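Local structure of cytochrome C (Marichromatium purpuratum 984, 5LO9) at residues T441-I446 with D465-I470; L404-E409 with V420-W425. The protein probably oxidises thiosulfate to tetrathionate, and may run the reverse reaction, passing electrons along a set of covalently bound hemes c. One frame throughout, in Å; residues are numbered along the deposited sequence.

Contact 1. Residues T441-I446 with D465-I470; sequences TAAAFI and DVAAYI. With HEC (heme c), chain F.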
ATOM      1  N   THR A 441      -7.001   0.269  25.875  1.00 34.97           N
ATOM      2  CA  THR A 441      -7.055  -0.499  24.646  1.00 38.57           C
ATOM      3  C   THR A 441      -7.549  -1.918  24.899  1.00 38.03           C
ATOM      4  O   THR A 441      -8.432  -2.406  24.188  1.00 37.68           O
ATOM      5  CB  THR A 441      -5.692  -0.504  23.995  1.00 37.20           C
ATOM      6  OG1 THR A 441      -5.344   0.836  23.673  1.00 44.68           O
ATOM      7  CG2 THR A 441      -5.729  -1.308  22.758  1.00 34.74           C
ATOM      8  N   ALA A 442      -6.992  -2.600  25.901  1.00 41.39           N
ATOM      9  CA  ALA A 442      -7.432  -3.959  26.181  1.00 38.20           C
ATOM     10  C   ALA A 442      -8.858  -3.975  26.702  1.00 38.07           C
ATOM     11  O   ALA A 442      -9.615  -4.920  26.438  1.00 34.83           O
ATOM     12  CB  ALA A 442      -6.498  -4.627  27.169  1.00 35.28           C
ATOM     13  N   ALA A 443      -9.255  -2.952  27.441  1.00 33.65           N
ATOM     14  CA  ALA A 443     -10.634  -2.938  27.906  1.00 37.28           C
ATOM     15  C   ALA A 443     -11.584  -2.850  26.732  1.00 44.60           C
ATOM     16  O   ALA A 443     -12.629  -3.514  26.700  1.00 38.53           O
ATOM     17  CB  ALA A 443     -10.866  -1.777  28.860  1.00 40.79           C
ATOM     18  N   ALA A 444     -11.234  -2.048  25.738  1.00 42.76           N
ATOM     19  CA  ALA A 444     -12.121  -1.954  24.600  1.00 41.20           C
ATOM     20  C   ALA A 444     -12.153  -3.260  23.819  1.00 38.06           C
ATOM     21  O   ALA A 444     -13.212  -3.687  23.351  1.00 36.94           O
ATOM     22  CB  ALA A 444     -11.690  -0.804  23.730  1.00 36.39           C
ATOM     23  N   PHE A 445     -11.015  -3.923  23.680  1.00 31.68           N
ATOM     24  CA  PHE A 445     -11.038  -5.209  23.011  1.00 36.20           C
ATOM     25  C   PHE A 445     -11.945  -6.174  23.742  1.00 41.04           C
ATOM     26  O   PHE A 445     -12.805  -6.823  23.130  1.00 37.74           O
ATOM     27  CB  PHE A 445      -9.646  -5.785  22.920  1.00 37.97           C
ATOM     28  CG  PHE A 445      -9.618  -7.182  22.370  1.00 34.76           C
ATOM     29  CD1 PHE A 445      -9.831  -7.406  21.040  1.00 30.92           C
ATOM     30  CD2 PHE A 445      -9.370  -8.261  23.196  1.00 35.10           C
ATOM     31  CE1 PHE A 445      -9.787  -8.690  20.521  1.00 40.16           C
ATOM     32  CE2 PHE A 445      -9.335  -9.535  22.691  1.00 39.21           C
ATOM     33  CZ  PHE A 445      -9.544  -9.750  21.340  1.00 38.86           C
ATOM     34  N   ILE A 446     -11.759  -6.271  25.061  1.00 39.71           N
ATOM     35  CA  ILE A 446     -12.460  -7.266  25.870  1.00 43.26           C
ATOM     36  C   ILE A 446     -13.976  -7.036  25.848  1.00 46.47           C
ATOM     37  O   ILE A 446     -14.770  -7.969  25.599  1.00 36.95           O
ATOM     38  CB  ILE A 446     -11.904  -7.250  27.308  1.00 44.11           C
ATOM     39  CG1 ILE A 446     -10.539  -7.955  27.353  1.00 43.09           C
ATOM     40  CG2 ILE A 446     -12.921  -7.855  28.309  1.00 45.49           C
ATOM     41  CD1 ILE A 446      -9.706  -7.607  28.563  1.00 48.02           C
ATOM     42  N   ASP A 465     -12.039  -3.311  34.659  1.00 43.03           N
ATOM     43  CA  ASP A 465     -11.398  -3.974  35.790  1.00 42.40           C
ATOM     44  C   ASP A 465     -10.590  -5.191  35.327  1.00 43.18           C
ATOM     45  O   ASP A 465      -9.462  -5.399  35.792  1.00 38.74           O
ATOM     46  CB  ASP A 465     -12.441  -4.335  36.854  1.00 45.77           C
ATOM     47  CG  ASP A 465     -13.122  -3.077  37.462  1.00 54.47           C
ATOM     48  OD1 ASP A 465     -12.537  -1.968  37.399  1.00 51.42           O
ATOM     49  OD2 ASP A 465     -14.253  -3.180  38.004  1.00 57.18           O
ATOM     50  N   VAL A 466     -11.128  -6.011  34.408  1.00 44.15           N
ATOM     51  CA  VAL A 466     -10.365  -7.190  33.982  1.00 41.73           C
ATOM     52  C   VAL A 466      -9.129  -6.767  33.213  1.00 44.47           C
ATOM     53  O   VAL A 466      -8.088  -7.440  33.263  1.00 36.78           O
ATOM     54  CB  VAL A 466     -11.174  -8.172  33.129  1.00 40.80           C
ATOM     55  CG1 VAL A 466     -10.466  -9.525  33.181  1.00 46.09           C
ATOM     56  CG2 VAL A 466     -12.513  -8.350  33.645  1.00 54.61           C
ATOM     57  N   ALA A 467      -9.248  -5.698  32.423  1.00 45.76           N
ATOM     58  CA  ALA A 467      -8.113  -5.225  31.646  1.00 42.53           C
ATOM     59  C   ALA A 467      -6.991  -4.765  32.557  1.00 41.32           C
ATOM     60  O   ALA A 467      -5.815  -5.087  32.327  1.00 43.13           O
ATOM     61  CB  ALA A 467      -8.554  -4.100  30.718  1.00 43.19           C
ATOM     62  N   ALA A 468      -7.337  -4.033  33.619  1.00 37.84           N
ATOM     63  CA  ALA A 468      -6.327  -3.616  34.582  1.00 41.51           C
ATOM     64  C   ALA A 468      -5.722  -4.806  35.335  1.00 41.44           C
ATOM     65  O   ALA A 468      -4.524  -4.792  35.639  1.00 42.06           O
ATOM     66  CB  ALA A 468      -6.916  -2.591  35.528  1.00 41.65           C
ATOM     67  N   TYR A 469      -6.509  -5.851  35.637  1.00 34.53           N
ATOM     68  CA  TYR A 469      -5.910  -7.029  36.267  1.00 38.18           C
ATOM     69  C   TYR A 469      -4.885  -7.685  35.342  1.00 33.06           C
ATOM     70  O   TYR A 469      -3.749  -7.943  35.741  1.00 40.58           O
ATOM     71  CB  TYR A 469      -6.987  -8.038  36.671  1.00 38.13           C
ATOM     72  CG  TYR A 469      -6.463  -9.414  37.093  1.00 33.48           C
ATOM     73  CD1 TYR A 469      -5.802  -9.599  38.284  1.00 37.82           C
ATOM     74  CD2 TYR A 469      -6.649 -10.518  36.313  1.00 36.22           C
ATOM     75  CE1 TYR A 469      -5.325 -10.864  38.691  1.00 27.18           C
ATOM     76  CE2 TYR A 469      -6.169 -11.790  36.717  1.00 36.60           C
ATOM     77  CZ  TYR A 469      -5.514 -11.937  37.906  1.00 35.57           C
ATOM     78  OH  TYR A 469      -5.052 -13.172  38.297  1.00 44.56           O
ATOM     79  N   ILE A 470      -5.273  -7.965  34.102  1.00 39.34           N
ATOM     80  CA  ILE A 470      -4.390  -8.627  33.134  1.00 37.30           C
ATOM     81  C   ILE A 470      -3.097  -7.843  32.948  1.00 40.79           C
ATOM     82  O   ILE A 470      -1.989  -8.392  32.992  1.00 34.35           O
ATOM     83  CB  ILE A 470      -5.119  -8.769  31.787  1.00 37.93           C
ATOM     84  CG1 ILE A 470      -6.022  -9.976  31.796  1.00 45.38           C
ATOM     85  CG2 ILE A 470      -4.129  -8.856  30.610  1.00 47.74           C
ATOM     86  CD1 ILE A 470      -7.083  -9.941  30.649  1.00 44.80           C
TER
HETATM   87 FE   HEC F1004     -10.006 -14.576  25.237  1.00 45.32          FE
HETATM   88  CHA HEC F1004      -7.961 -13.823  22.510  1.00 32.16           C
HETATM   89  CHB HEC F1004      -8.952 -11.691  26.904  1.00 38.06           C
HETATM   90  CHC HEC F1004     -12.361 -15.174  27.704  1.00 36.70           C
HETATM   91  CHD HEC F1004     -10.619 -17.785  23.897  1.00 35.73           C
HETATM   92  NA  HEC F1004      -8.677 -13.032  24.794  1.00 36.42           N
HETATM   93  C1A HEC F1004      -7.947 -12.915  23.674  1.00 34.70           C
HETATM   94  C2A HEC F1004      -7.080 -11.706  23.702  1.00 32.82           C
HETATM   95  C3A HEC F1004      -7.383 -11.078  24.975  1.00 35.00           C
HETATM   96  C4A HEC F1004      -8.384 -11.995  25.581  1.00 35.97           C
HETATM   97  CMA HEC F1004      -6.792  -9.804  25.496  1.00 36.87           C
HETATM   98  CAA HEC F1004      -6.125 -11.170  22.686  1.00 30.18           C
HETATM   99  CBA HEC F1004      -4.753 -11.037  23.356  1.00 44.03           C
HETATM  100  CGA HEC F1004      -3.705 -11.959  22.797  1.00 39.62           C
HETATM  101  O1A HEC F1004      -4.012 -12.705  21.854  1.00 36.16           O
HETATM  102  O2A HEC F1004      -2.576 -11.923  23.331  1.00 43.29           O
HETATM  103  NB  HEC F1004     -10.554 -13.597  26.981  1.00 37.01           N
HETATM  104  C1B HEC F1004     -10.031 -12.486  27.482  1.00 35.83           C
HETATM  105  C2B HEC F1004     -10.673 -12.067  28.748  1.00 33.43           C
HETATM  106  C3B HEC F1004     -11.687 -13.090  28.980  1.00 40.65           C
HETATM  107  C4B HEC F1004     -11.531 -13.977  27.803  1.00 37.75           C
HETATM  108  CMB HEC F1004     -10.336 -10.891  29.590  1.00 38.50           C
HETATM  109  CAB HEC F1004     -12.679 -13.203  30.107  1.00 33.39           C
HETATM  110  CBB HEC F1004     -13.531 -11.957  30.070  1.00 31.72           C
HETATM  111  NC  HEC F1004     -11.253 -16.184  25.724  1.00 44.88           N
HETATM  112  C1C HEC F1004     -12.110 -16.232  26.734  1.00 36.50           C
HETATM  113  C2C HEC F1004     -12.813 -17.519  26.855  1.00 35.44           C
HETATM  114  C3C HEC F1004     -12.307 -18.299  25.743  1.00 35.02           C
HETATM  115  C4C HEC F1004     -11.327 -17.372  25.119  1.00 42.63           C
HETATM  116  CMC HEC F1004     -13.801 -17.904  27.907  1.00 43.00           C
HETATM  117  CAC HEC F1004     -12.591 -19.717  25.316  1.00 37.45           C
HETATM  118  CBC HEC F1004     -14.018 -20.105  25.120  1.00 42.19           C
HETATM  119  ND  HEC F1004      -9.417 -15.595  23.514  1.00 40.01           N
HETATM  120  C1D HEC F1004      -9.768 -16.837  23.151  1.00 38.46           C
HETATM  121  C2D HEC F1004      -9.180 -17.209  21.836  1.00 36.71           C
HETATM  122  C3D HEC F1004      -8.418 -16.040  21.431  1.00 34.15           C
HETATM  123  C4D HEC F1004      -8.637 -15.100  22.539  1.00 34.14           C
HETATM  124  CMD HEC F1004      -9.319 -18.471  21.067  1.00 38.47           C
HETATM  125  CAD HEC F1004      -7.616 -15.896  20.185  1.00 43.27           C
HETATM  126  CBD HEC F1004      -8.614 -15.653  19.057  1.00 39.05           C
HETATM  127  CGD HEC F1004      -8.235 -16.389  17.778  1.00 37.69           C
HETATM  128  O1D HEC F1004      -7.246 -17.141  17.713  1.00 42.25           O
HETATM  129  O2D HEC F1004      -8.961 -16.243  16.791  1.00 49.41           O

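Contact 2. Residues L404-E409 with V420-W425; sequences LCHGAE and VFPPLW. With HEC (heme c), chain F; EDO (1,2-ethanediol), chain Q.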
ATOM      1  N   LEU A 404     -10.913 -20.184  32.246  1.00 38.31           N
ATOM      2  CA  LEU A 404     -11.249 -21.467  31.644  1.00 47.34           C
ATOM      3  C   LEU A 404     -10.407 -21.736  30.394  1.00 40.89           C
ATOM      4  O   LEU A 404     -10.005 -22.878  30.130  1.00 39.41           O
ATOM      5  CB  LEU A 404     -12.751 -21.487  31.329  1.00 42.20           C
ATOM      6  CG  LEU A 404     -13.362 -22.723  30.683  1.00 40.91           C
ATOM      7  CD1 LEU A 404     -13.525 -23.906  31.668  1.00 36.51           C
ATOM      8  CD2 LEU A 404     -14.678 -22.311  30.096  1.00 38.27           C
ATOM      9  N   CYS A 405     -10.199 -20.705  29.580  1.00 41.15           N
ATOM     10  CA  CYS A 405      -9.441 -20.770  28.341  1.00 36.19           C
ATOM     11  C   CYS A 405      -8.024 -20.248  28.515  1.00 43.34           C
ATOM     12  O   CYS A 405      -7.056 -20.935  28.182  1.00 40.59           O
ATOM     13  CB  CYS A 405     -10.156 -19.953  27.272  1.00 37.99           C
ATOM     14  SG  CYS A 405     -11.781 -20.520  26.808  1.00 41.54           S
ATOM     15  N   HIS A 406      -7.887 -19.048  29.074  1.00 34.47           N
ATOM     16  CA  HIS A 406      -6.587 -18.423  29.154  1.00 40.52           C
ATOM     17  C   HIS A 406      -5.736 -18.913  30.319  1.00 40.35           C
ATOM     18  O   HIS A 406      -4.549 -18.564  30.362  1.00 32.56           O
ATOM     19  CB  HIS A 406      -6.757 -16.910  29.228  1.00 35.90           C
ATOM     20  CG  HIS A 406      -7.294 -16.334  27.963  1.00 36.01           C
ATOM     21  ND1 HIS A 406      -6.540 -16.243  26.814  1.00 40.10           N
ATOM     22  CD2 HIS A 406      -8.515 -15.841  27.652  1.00 46.97           C
ATOM     23  CE1 HIS A 406      -7.268 -15.704  25.852  1.00 44.70           C
ATOM     24  NE2 HIS A 406      -8.474 -15.454  26.334  1.00 42.54           N
ATOM     25  N   GLY A 407      -6.291 -19.690  31.244  1.00 39.08           N
ATOM     26  CA  GLY A 407      -5.520 -20.301  32.313  1.00 42.73           C
ATOM     27  C   GLY A 407      -5.564 -19.483  33.596  1.00 38.18           C
ATOM     28  O   GLY A 407      -5.728 -18.259  33.589  1.00 38.05           O
ATOM     29  N   ALA A 408      -5.409 -20.167  34.719  1.00 44.34           N
ATOM     30  CA  ALA A 408      -5.461 -19.482  36.005  1.00 44.00           C
ATOM     31  C   ALA A 408      -4.347 -18.451  36.144  1.00 47.73           C
ATOM     32  O   ALA A 408      -4.523 -17.415  36.806  1.00 48.77           O
ATOM     33  CB  ALA A 408      -5.385 -20.518  37.106  1.00 33.64           C
ATOM     34  N   GLU A 409      -3.193 -18.722  35.541  1.00 48.26           N
ATOM     35  CA  GLU A 409      -2.055 -17.819  35.574  1.00 50.18           C
ATOM     36  C   GLU A 409      -1.776 -17.185  34.213  1.00 44.26           C
ATOM     37  O   GLU A 409      -0.631 -16.880  33.883  1.00 49.12           O
ATOM     38  CB  GLU A 409      -0.825 -18.561  36.069  1.00 58.17           C
ATOM     39  CG  GLU A 409      -0.873 -19.016  37.529  1.00 60.83           C
ATOM     40  CD  GLU A 409       0.131 -20.151  37.758  1.00 89.93           C
ATOM     41  OE1 GLU A 409      -0.169 -21.308  37.350  1.00 73.29           O
ATOM     42  OE2 GLU A 409       1.253 -19.860  38.264  1.00 92.21           O
ATOM     43  N   VAL A 420      -3.855 -22.112  20.748  1.00 40.21           N
ATOM     44  CA  VAL A 420      -5.301 -22.197  20.857  1.00 40.69           C
ATOM     45  C   VAL A 420      -5.834 -21.030  21.666  1.00 35.89           C
ATOM     46  O   VAL A 420      -6.683 -20.288  21.182  1.00 42.19           O
ATOM     47  CB  VAL A 420      -5.726 -23.521  21.492  1.00 37.44           C
ATOM     48  CG1 VAL A 420      -7.199 -23.546  21.648  1.00 39.83           C
ATOM     49  CG2 VAL A 420      -5.285 -24.668  20.653  1.00 32.73           C
ATOM     50  N   PHE A 421      -5.330 -20.855  22.882  1.00 35.99           N
ATOM     51  CA  PHE A 421      -5.743 -19.758  23.755  1.00 39.81           C
ATOM     52  C   PHE A 421      -4.506 -18.949  24.088  1.00 37.32           C
ATOM     53  O   PHE A 421      -3.576 -19.476  24.725  1.00 33.82           O
ATOM     54  CB  PHE A 421      -6.408 -20.272  25.030  1.00 40.14           C
ATOM     55  CG  PHE A 421      -7.526 -21.201  24.756  1.00 35.90           C
ATOM     56  CD1 PHE A 421      -8.570 -20.794  23.937  1.00 33.80           C
ATOM     57  CD2 PHE A 421      -7.535 -22.488  25.280  1.00 42.46           C
ATOM     58  CE1 PHE A 421      -9.610 -21.640  23.651  1.00 34.73           C
ATOM     59  CE2 PHE A 421      -8.574 -23.380  24.978  1.00 39.75           C
ATOM     60  CZ  PHE A 421      -9.618 -22.948  24.169  1.00 39.86           C
ATOM     61  N   PRO A 422      -4.411 -17.708  23.631  1.00 38.82           N
ATOM     62  CA  PRO A 422      -3.188 -16.964  23.780  1.00 36.13           C
ATOM     63  C   PRO A 422      -2.869 -16.703  25.237  1.00 36.50           C
ATOM     64  O   PRO A 422      -3.756 -16.338  26.018  1.00 33.88           O
ATOM     65  CB  PRO A 422      -3.487 -15.647  23.047  1.00 37.27           C
ATOM     66  CG  PRO A 422      -4.579 -15.962  22.138  1.00 34.15           C
ATOM     67  CD  PRO A 422      -5.388 -16.986  22.810  1.00 39.04           C
ATOM     68  N   PRO A 423      -1.600 -16.835  25.611  1.00 36.39           N
ATOM     69  CA  PRO A 423      -1.098 -16.286  26.880  1.00 32.05           C
ATOM     70  C   PRO A 423      -1.334 -14.791  26.981  1.00 32.73           C
ATOM     71  O   PRO A 423      -1.017 -14.046  26.061  1.00 37.69           O
ATOM     72  CB  PRO A 423       0.406 -16.567  26.813  1.00 35.77           C
ATOM     73  CG  PRO A 423       0.587 -17.543  25.760  1.00 36.92           C
ATOM     74  CD  PRO A 423      -0.538 -17.425  24.798  1.00 42.74           C
ATOM     75  N   LEU A 424      -1.818 -14.348  28.136  1.00 28.75           N
ATOM     76  CA  LEU A 424      -2.147 -12.954  28.344  1.00 30.66           C
ATOM     77  C   LEU A 424      -1.147 -12.212  29.204  1.00 31.86           C
ATOM     78  O   LEU A 424      -1.243 -10.982  29.322  1.00 28.95           O
ATOM     79  CB  LEU A 424      -3.532 -12.845  28.972  1.00 30.84           C
ATOM     80  CG  LEU A 424      -4.657 -13.527  28.207  1.00 37.06           C
ATOM     81  CD1 LEU A 424      -5.985 -13.185  28.915  1.00 39.72           C
ATOM     82  CD2 LEU A 424      -4.691 -13.101  26.726  1.00 34.38           C
ATOM     83  N   TRP A 425      -0.247 -12.923  29.861  1.00 32.58           N
ATOM     84  CA  TRP A 425       0.898 -12.295  30.506  1.00 33.36           C
ATOM     85  C   TRP A 425       1.975 -13.357  30.676  1.00 34.53           C
ATOM     86  O   TRP A 425       1.821 -14.506  30.247  1.00 32.99           O
ATOM     87  CB  TRP A 425       0.519 -11.620  31.827  1.00 36.89           C
ATOM     88  CG  TRP A 425      -0.014 -12.517  32.932  1.00 45.82           C
ATOM     89  CD1 TRP A 425       0.723 -13.228  33.823  1.00 44.77           C
ATOM     90  CD2 TRP A 425      -1.392 -12.755  33.279  1.00 48.14           C
ATOM     91  NE1 TRP A 425      -0.096 -13.902  34.695  1.00 47.35           N
ATOM     92  CE2 TRP A 425      -1.398 -13.634  34.384  1.00 43.53           C
ATOM     93  CE3 TRP A 425      -2.614 -12.326  32.755  1.00 45.51           C
ATOM     94  CZ2 TRP A 425      -2.568 -14.106  34.968  1.00 39.45           C
ATOM     95  CZ3 TRP A 425      -3.784 -12.798  33.340  1.00 51.04           C
ATOM     96  CH2 TRP A 425      -3.746 -13.681  34.443  1.00 45.05           C
TER
HETATM   97 FE   HEC F1004     -10.006 -14.576  25.237  1.00 45.32          FE
HETATM   98  CHA HEC F1004      -7.961 -13.823  22.510  1.00 32.16           C
HETATM   99  CHB HEC F1004      -8.952 -11.691  26.904  1.00 38.06           C
HETATM  100  CHC HEC F1004     -12.361 -15.174  27.704  1.00 36.70           C
HETATM  101  CHD HEC F1004     -10.619 -17.785  23.897  1.00 35.73           C
HETATM  102  NA  HEC F1004      -8.677 -13.032  24.794  1.00 36.42           N
HETATM  103  C1A HEC F1004      -7.947 -12.915  23.674  1.00 34.70           C
HETATM  104  C2A HEC F1004      -7.080 -11.706  23.702  1.00 32.82           C
HETATM  105  C3A HEC F1004      -7.383 -11.078  24.975  1.00 35.00           C
HETATM  106  C4A HEC F1004      -8.384 -11.995  25.581  1.00 35.97           C
HETATM  107  CMA HEC F1004      -6.792  -9.804  25.496  1.00 36.87           C
HETATM  108  CAA HEC F1004      -6.125 -11.170  22.686  1.00 30.18           C
HETATM  109  CBA HEC F1004      -4.753 -11.037  23.356  1.00 44.03           C
HETATM  110  CGA HEC F1004      -3.705 -11.959  22.797  1.00 39.62           C
HETATM  111  O1A HEC F1004      -4.012 -12.705  21.854  1.00 36.16           O
HETATM  112  O2A HEC F1004      -2.576 -11.923  23.331  1.00 43.29           O
HETATM  113  NB  HEC F1004     -10.554 -13.597  26.981  1.00 37.01           N
HETATM  114  C1B HEC F1004     -10.031 -12.486  27.482  1.00 35.83           C
HETATM  115  C2B HEC F1004     -10.673 -12.067  28.748  1.00 33.43           C
HETATM  116  C3B HEC F1004     -11.687 -13.090  28.980  1.00 40.65           C
HETATM  117  C4B HEC F1004     -11.531 -13.977  27.803  1.00 37.75           C
HETATM  118  CMB HEC F1004     -10.336 -10.891  29.590  1.00 38.50           C
HETATM  119  CAB HEC F1004     -12.679 -13.203  30.107  1.00 33.39           C
HETATM  120  CBB HEC F1004     -13.531 -11.957  30.070  1.00 31.72           C
HETATM  121  NC  HEC F1004     -11.253 -16.184  25.724  1.00 44.88           N
HETATM  122  C1C HEC F1004     -12.110 -16.232  26.734  1.00 36.50           C
HETATM  123  C2C HEC F1004     -12.813 -17.519  26.855  1.00 35.44           C
HETATM  124  C3C HEC F1004     -12.307 -18.299  25.743  1.00 35.02           C
HETATM  125  C4C HEC F1004     -11.327 -17.372  25.119  1.00 42.63           C
HETATM  126  CMC HEC F1004     -13.801 -17.904  27.907  1.00 43.00           C
HETATM  127  CAC HEC F1004     -12.591 -19.717  25.316  1.00 37.45           C
HETATM  128  CBC HEC F1004     -14.018 -20.105  25.120  1.00 42.19           C
HETATM  129  ND  HEC F1004      -9.417 -15.595  23.514  1.00 40.01           N
HETATM  130  C1D HEC F1004      -9.768 -16.837  23.151  1.00 38.46           C
HETATM  131  C2D HEC F1004      -9.180 -17.209  21.836  1.00 36.71           C
HETATM  132  C3D HEC F1004      -8.418 -16.040  21.431  1.00 34.15           C
HETATM  133  C4D HEC F1004      -8.637 -15.100  22.539  1.00 34.14           C
HETATM  134  CMD HEC F1004      -9.319 -18.471  21.067  1.00 38.47           C
HETATM  135  CAD HEC F1004      -7.616 -15.896  20.185  1.00 43.27           C
HETATM  136  CBD HEC F1004      -8.614 -15.653  19.057  1.00 39.05           C
HETATM  137  CGD HEC F1004      -8.235 -16.389  17.778  1.00 37.69           C
HETATM  138  O1D HEC F1004      -7.246 -17.141  17.713  1.00 42.25           O
HETATM  139  O2D HEC F1004      -8.961 -16.243  16.791  1.00 49.41           O
HETATM  140  C1  EDO Q1015      -6.351 -24.524  29.724  1.00 65.92           C
HETATM  141  O1  EDO Q1015      -5.855 -23.181  29.911  1.00 49.45           O
HETATM  142  C2  EDO Q1015      -7.876 -24.581  29.441  1.00 54.81           C
HETATM  143  O2  EDO Q1015      -8.372 -25.853  28.913  1.00 53.15           O

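Contact 1. Residues T441-I446 with D465-I470
The methyl carbon Ala467 CB is the main point of contact on its helix, pressed against Ala443 and Ala442. It lies 3.5 Å from the backbone nitrogen Ala443 N and also touches Ala443 CB and Ala442 CB, so an alanine of one helix rests directly against the backbone of the other. Small residues on both sides let the segment axes come to 8.3 Å, and no hydrogen bond crosses the interface. At the heme end, larger side chains take over. Ile446 and Ile470 share one conformation: CG1 stands anti to the carbonyl carbon, with chi1 -76° in Ile446 and -82° in Ile470, and each chain then runs out extended to CD1. The two meet tip to tip, Ile446 CD1 lying 4.1 Å from Ile470 CD1. Both tips also reach a single heme methyl: CMB of the heme is 3.5 Å from Ile446 CD1 and comparably close to Ile470 CD1, and Val466 CG1 adds a third aliphatic contact. This methyl is thereby gripped by branches from both helices. Phe445, its CG anti to the backbone N, swings its ring to the neighbouring pyrrole, with CE2 closest to C2A and CD2 near the methyl CMA. Farther out, Val466 and Ile470 lean on Tyr398 of helix 391-401, while Asp465 fixes its own helix to that region through a salt bridge to Arg393 and a hydrogen bond to the backbone of Asp390. Helix 439-449 leads directly into Met450, an axial ligand of the heme iron, and its segment crosses that of helix 460-470 at 127°. This apolar wall is consistent with a class I cytochrome c fold, in which helices enclose the heme and a methionine is supplied beyond one of them.

Contact 2. Residues L404-E409 with V420-W425
His406 turns its CG anti to the carbonyl carbon (chi1 -68°), and Phe421 does the same (chi1 -53°), bringing the imidazole and the phenyl ring to the heme from the two segments. Cys405 and His406 close a CXXCH heme-binding motif: Cys405 SG is joined to the vinyl-derived carbon CAC by a thioether bond of 1.9 Å, and His406 NE2 binds the iron at 2.1 Å, with Met450 as the other axial ligand. Cys405 lies over one face of the Phe421 ring, its CB 3.9 Å from the centroid in a CH-pi contact and SG, over the same face, in a sulfur-aromatic one, while Val420 CG1 sits over the opposite face. An alanine at Phe421 would probably loosen the packing around the thioether, because the ring that meets both Cys405 CB and the heme edge at CHD would be gone. Leu424 crosses the imidazole at about a right angle, CD1 over one face and 3.5 Å from His406 CG. The ring's rotation is fixed at its edge by a hydrogen bond that would probably make the imidazole a stronger donor to the iron: His406 ND1 donates to Pro422 O at 2.9 Å and 152°, in the carbonyl plane.

How the contacts relate
The two contacts grip one heme, contact 2 at the histidine side and contact 1 at the rim, with centres about 14 Å apart. Contact 2 supplies the histidine ligand and a thioether; contact 1 borders the methionine ligand, the side chain of Ile446 lying about 4 Å from that of Met450. They meet directly where Ile470 CG2 packs 3.8 Å from Leu424 O and Ile470 CG1 lies 3.9 Å from Trp425 CZ3. Beyond this heme, the side chain of Cys405 is about 6 Å from a second heme, and that of Ala442 about 8 Å from another and about 11 Å from the bound thiosulfate. A heme with such neighbours would suit a relay in electron transfer.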